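Local coordinates for protein peptidoglycan D,D-transpeptidase PbpA (Mycobacterium tuberculosis, PDB 3UN7) that probably cross-links the peptidoglycan cell wall as a penicillin-binding D,D-transpeptidase and takes part in the regulation of cell length, at residues M272-F276 against G277-P281; A301-G304 against M305-G309. One frame throughout, in Å; residues are numbered along the deposited sequence.

Contact 1: M272-F276 against G277-P281; sequences MARAF and GLDSP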
loop_
_atom_site.group_PDB
_atom_site.type_symbol
_atom_site.label_atom_id
_atom_site.label_comp_id
_atom_site.label_asym_id
_atom_site.label_seq_id
_atom_site.Cartn_x
_atom_site.Cartn_y
_atom_site.Cartn_z
ATOM N N MET A 272 11.610 -13.636 -9.407
ATOM C CA MET A 272 11.391 -12.187 -9.534
ATOM C C MET A 272 10.411 -11.671 -8.484
ATOM O O MET A 272 10.628 -10.612 -7.894
ATOM C CB MET A 272 10.948 -11.791 -10.948
ATOM C CG MET A 272 10.953 -10.272 -11.175
ATOM S SD MET A 272 12.566 -9.510 -10.852
ATOM C CE MET A 272 13.571 -10.262 -12.123
ATOM N N ALA A 273 9.328 -12.419 -8.263
ATOM C CA ALA A 273 8.380 -12.123 -7.182
ATOM C C ALA A 273 9.118 -11.979 -5.847
ATOM O O ALA A 273 8.896 -11.030 -5.116
ATOM C CB ALA A 273 7.311 -13.219 -7.099
ATOM N N ARG A 274 10.009 -12.925 -5.553
ATOM C CA ARG A 274 10.814 -12.900 -4.332
ATOM C C ARG A 274 11.751 -11.687 -4.289
ATOM O O ARG A 274 11.875 -11.024 -3.253
ATOM C CB ARG A 274 11.620 -14.194 -4.194
ATOM C CG ARG A 274 12.051 -14.507 -2.770
ATOM C CD ARG A 274 10.974 -15.303 -2.016
ATOM N NE ARG A 274 10.958 -16.738 -2.355
ATOM C CZ ARG A 274 10.195 -17.294 -3.299
ATOM N NH1 ARG A 274 9.369 -16.556 -4.045
ATOM N NH2 ARG A 274 10.262 -18.597 -3.508
ATOM N N ALA A 275 12.391 -11.394 -5.418
ATOM C CA ALA A 275 13.283 -10.239 -5.518
ATOM C C ALA A 275 12.535 -8.943 -5.171
ATOM O O ALA A 275 13.122 -7.995 -4.655
ATOM C CB ALA A 275 13.881 -10.153 -6.912
ATOM N N PHE A 276 11.235 -8.923 -5.457
ATOM C CA PHE A 276 10.404 -7.760 -5.201
ATOM C C PHE A 276 9.653 -7.848 -3.886
ATOM O O PHE A 276 8.712 -7.087 -3.665
ATOM C CB PHE A 276 9.419 -7.541 -6.342
ATOM C CG PHE A 276 9.962 -6.705 -7.451
ATOM C CD1 PHE A 276 9.969 -5.311 -7.347
ATOM C CD2 PHE A 276 10.470 -7.297 -8.595
ATOM C CE1 PHE A 276 10.459 -4.516 -8.402
ATOM C CE2 PHE A 276 10.969 -6.512 -9.661
ATOM C CZ PHE A 276 10.967 -5.126 -9.555
ATOM N N GLY A 277 10.061 -8.785 -3.031
ATOM C CA GLY A 277 9.566 -8.873 -1.665
ATOM C C GLY A 277 8.411 -9.816 -1.397
ATOM O O GLY A 277 7.943 -9.907 -0.263
ATOM N N LEU A 278 7.918 -10.507 -2.421
ATOM C CA LEU A 278 6.866 -11.491 -2.191
ATOM C C LEU A 278 7.478 -12.751 -1.588
ATOM O O LEU A 278 8.650 -13.049 -1.829
ATOM C CB LEU A 278 6.139 -11.831 -3.490
ATOM C CG LEU A 278 5.001 -10.906 -3.940
ATOM C CD1 LEU A 278 5.473 -9.463 -4.116
ATOM C CD2 LEU A 278 4.417 -11.457 -5.237
ATOM N N ASP A 279 6.683 -13.480 -0.807
ATOM C CA ASP A 279 7.108 -14.753 -0.234
ATOM C C ASP A 279 8.312 -14.615 0.707
ATOM O O ASP A 279 9.044 -15.576 0.965
ATOM C CB ASP A 279 7.311 -15.798 -1.342
ATOM C CG ASP A 279 6.012 -16.132 -2.041
ATOM O OD1 ASP A 279 5.149 -16.764 -1.402
ATOM O OD2 ASP A 279 5.830 -15.724 -3.205
ATOM N N SER A 280 8.459 -13.405 1.242
ATOM C CA SER A 280 9.396 -13.084 2.307
ATOM C C SER A 280 8.611 -12.388 3.421
ATOM O O SER A 280 7.797 -11.490 3.141
ATOM C CB SER A 280 10.496 -12.157 1.782
ATOM O OG SER A 280 11.667 -12.234 2.594
ATOM N N PRO A 281 8.843 -12.786 4.690
ATOM C CA PRO A 281 8.084 -12.174 5.779
ATOM C C PRO A 281 8.476 -10.718 5.917
ATOM O O PRO A 281 9.656 -10.425 6.081
ATOM C CB PRO A 281 8.518 -12.968 7.021
ATOM C CG PRO A 281 9.261 -14.104 6.539
ATOM C CD PRO A 281 9.804 -13.788 5.188
#
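Arg-274 lies across the turn that ends its helix, and its side chain follows the backbone of Leu-278 and Asp-279 before it reaches the Asp-279 carboxylate. Arg-274 CB sits 4.0 Å from Leu-278 O. CG, anti to the backbone N and beside the carbonyl carbon (chi1 -158°), stays near the same oxygen, and Arg-274 CD comes in to 3.2 Å from Leu-278 O with Asp-279 O not much further off. The chain bends at chi2 and again at chi3, which brings NE and CZ past Asp-279 CB; that carbon lies over one face of the guanidinium, 3.5 Å from Arg-274 NH1. Arg-274 NH1 is also 3.7 Å from Asp-279 OD2, a long salt bridge. The two planes are 67° apart and the oxygen is well out of the guanidinium plane, so charge alone links the pair and no N-H points at OD2. The carboxylate has firmer partners, with OD1 hydrogen-bonded to Thr-293 OG1 and OD2 to Val-294 N, and these probably fix its rotation.

The Arg-274 CA hydrogen also points almost straight at Leu-278 O. On another flank of the helix end, Leu-278 CD2 packs on Ala-273 CB at 3.9 Å, and the leucine goes on to touch Phe-195 and Leu-315. The Phe-276 ring leads away from the turn to Ile-198 and helix 317-328.

Two backbone hydrogen bonds close the helix: the 6-to-1 bond from Leu-278 N to Ala-273 O, 2.9 Å, and inside it the tighter loop from Gly-277 N to Arg-274 O. Gly-277 takes a positive phi (95°) that would jam a CB against the preceding carbonyl oxygen. This is a Schellman motif with Gly-277 as C-prime, running straight into a type II turn from Gly-277 to Ser-280.

Contact 2: A301-G304 against M305-G309; sequences AALG and MTSIG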
loop_
_atom_site.group_PDB
_atom_site.type_symbol
_atom_site.label_atom_id
_atom_site.label_comp_id
_atom_site.label_asym_id
_atom_site.label_seq_id
_atom_site.Cartn_x
_atom_site.Cartn_y
_atom_site.Cartn_z
ATOM N N ALA A 301 -1.317 -24.044 -16.316
ATOM C CA ALA A 301 -2.575 -23.279 -16.310
ATOM C C ALA A 301 -2.521 -22.206 -15.219
ATOM O O ALA A 301 -2.863 -21.035 -15.459
ATOM C CB ALA A 301 -3.767 -24.193 -16.104
ATOM N N ALA A 302 -2.083 -22.617 -14.029
ATOM C CA ALA A 302 -1.860 -21.707 -12.917
ATOM C C ALA A 302 -0.825 -20.643 -13.268
ATOM O O ALA A 302 -1.036 -19.459 -12.985
ATOM C CB ALA A 302 -1.452 -22.477 -11.657
ATOM N N LEU A 303 0.274 -21.054 -13.902
ATOM C CA LEU A 303 1.310 -20.102 -14.334
ATOM C C LEU A 303 0.740 -19.053 -15.282
ATOM O O LEU A 303 1.019 -17.850 -15.139
ATOM C CB LEU A 303 2.503 -20.817 -14.993
ATOM C CG LEU A 303 3.605 -19.934 -15.607
ATOM C CD1 LEU A 303 4.212 -18.975 -14.587
ATOM C CD2 LEU A 303 4.689 -20.804 -16.193
ATOM N N GLY A 304 -0.062 -19.502 -16.249
ATOM C CA GLY A 304 -0.742 -18.567 -17.148
ATOM C C GLY A 304 -1.499 -17.495 -16.376
ATOM O O GLY A 304 -1.355 -16.306 -16.655
ATOM N N MET A 305 -2.304 -17.929 -15.407
ATOM C CA MET A 305 -3.132 -17.038 -14.593
ATOM C C MET A 305 -2.290 -16.169 -13.650
ATOM O O MET A 305 -2.622 -15.007 -13.413
ATOM C CB MET A 305 -4.157 -17.852 -13.790
ATOM C CG MET A 305 -5.330 -18.421 -14.609
ATOM S SD MET A 305 -6.548 -19.311 -13.569
ATOM C CE MET A 305 -6.999 -17.988 -12.410
ATOM N N THR A 306 -1.207 -16.739 -13.121
ATOM C CA THR A 306 -0.273 -16.019 -12.249
ATOM C C THR A 306 0.384 -14.842 -12.958
ATOM O O THR A 306 0.623 -13.792 -12.343
ATOM C CB THR A 306 0.811 -16.971 -11.673
ATOM O OG1 THR A 306 0.185 -17.953 -10.832
ATOM C CG2 THR A 306 1.867 -16.201 -10.850
ATOM N N SER A 307 0.640 -15.017 -14.256
ATOM C CA SER A 307 1.395 -14.063 -15.069
ATOM C C SER A 307 0.649 -12.761 -15.275
ATOM O O SER A 307 1.263 -11.741 -15.585
ATOM C CB SER A 307 1.743 -14.680 -16.431
ATOM O OG SER A 307 2.546 -15.833 -16.259
ATOM N N ILE A 308 -0.673 -12.810 -15.113
ATOM C CA ILE A 308 -1.527 -11.606 -15.136
ATOM C C ILE A 308 -2.145 -11.342 -13.756
ATOM O O ILE A 308 -3.223 -10.752 -13.635
ATOM C CB ILE A 308 -2.601 -11.682 -16.239
ATOM C CG1 ILE A 308 -3.462 -12.951 -16.082
ATOM C CG2 ILE A 308 -1.936 -11.618 -17.626
ATOM C CD1 ILE A 308 -4.651 -13.042 -17.072
ATOM N N GLY A 309 -1.437 -11.799 -12.729
ATOM C CA GLY A 309 -1.712 -11.465 -11.342
ATOM C C GLY A 309 -2.951 -12.091 -10.741
ATOM O O GLY A 309 -3.535 -11.537 -9.813
#
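Met-305 N and Thr-306 N bond back to Ala-301 O and Ala-302 O as in an alpha helix, the second at a short 2.7 Å, and Ser-307 N follows by reaching Leu-303 O at 3.0 Å. Two hydroxyl side chains then turn back on this same backbone.

Ser-307 does so most clearly. With OG beside its own backbone N (chi1 -61°), the Ser-307 OG hydroxyl donates to Leu-303 O over 2.8 Å. The carbonyl is thus gripped twice by one residue, and the two donors come at it from opposite faces of its plane, OG standing 37° out of that plane. The OG bond pins the serine hydroxyl to the helix backbone; Leu-303 CD1 lies 3.9 Å from Ser-307 OG. Thr-306 is set similarly: its OG1 lies 2.9 Å from Ala-302 O.

Met-305 lays its first carbons along the previous turn, CB 3.6 Å from Ala-302 O and CG close to Ala-301 O, and the side chain goes on to touch Leu-229 and Lys-311. Leu-303, Thr-306 and Ser-307 all touch Leu-269 of helix 266-275. Ile-308, meeting Gly-304 O loosely through CG1, packs on Phe-257 and Leu-229, and its side chain is about 6 Å from that of Ser-193, which probably forms the acyl-ester intermediate. Gly-309, at positive phi, is the C-prime residue of a Schellman motif: the N of the next residue bonds to Met-305 O, and inside that Gly-309 N bonds to Thr-306 O at 2.9 Å. Through a backbone hydrogen bond between Gly-309 and Gly-192, next to Ser-193, this helix end borders the active site of the transpeptidase fold.

Contact 1 comes first along the chain, at the end of helix 266-275, and contact 2 follows on helix 300-306, the next helix; the long loop between them supplies Thr-293 and Val-294 to contact 1. Their centres are about 17 Å apart and their nearest atoms about 7 Å, so they do not touch. Leu-269, earlier on the helix that contact 1 ends, packs on contact 2, while Val-294 meets both, at Ala-273 of contact 1 and Thr-306 of contact 2. Both helices end in Schellman motifs within the transpeptidase domain. Contact 1 lies away from the active-site serine, whereas contact 2 sits next to that probable catalytic residue.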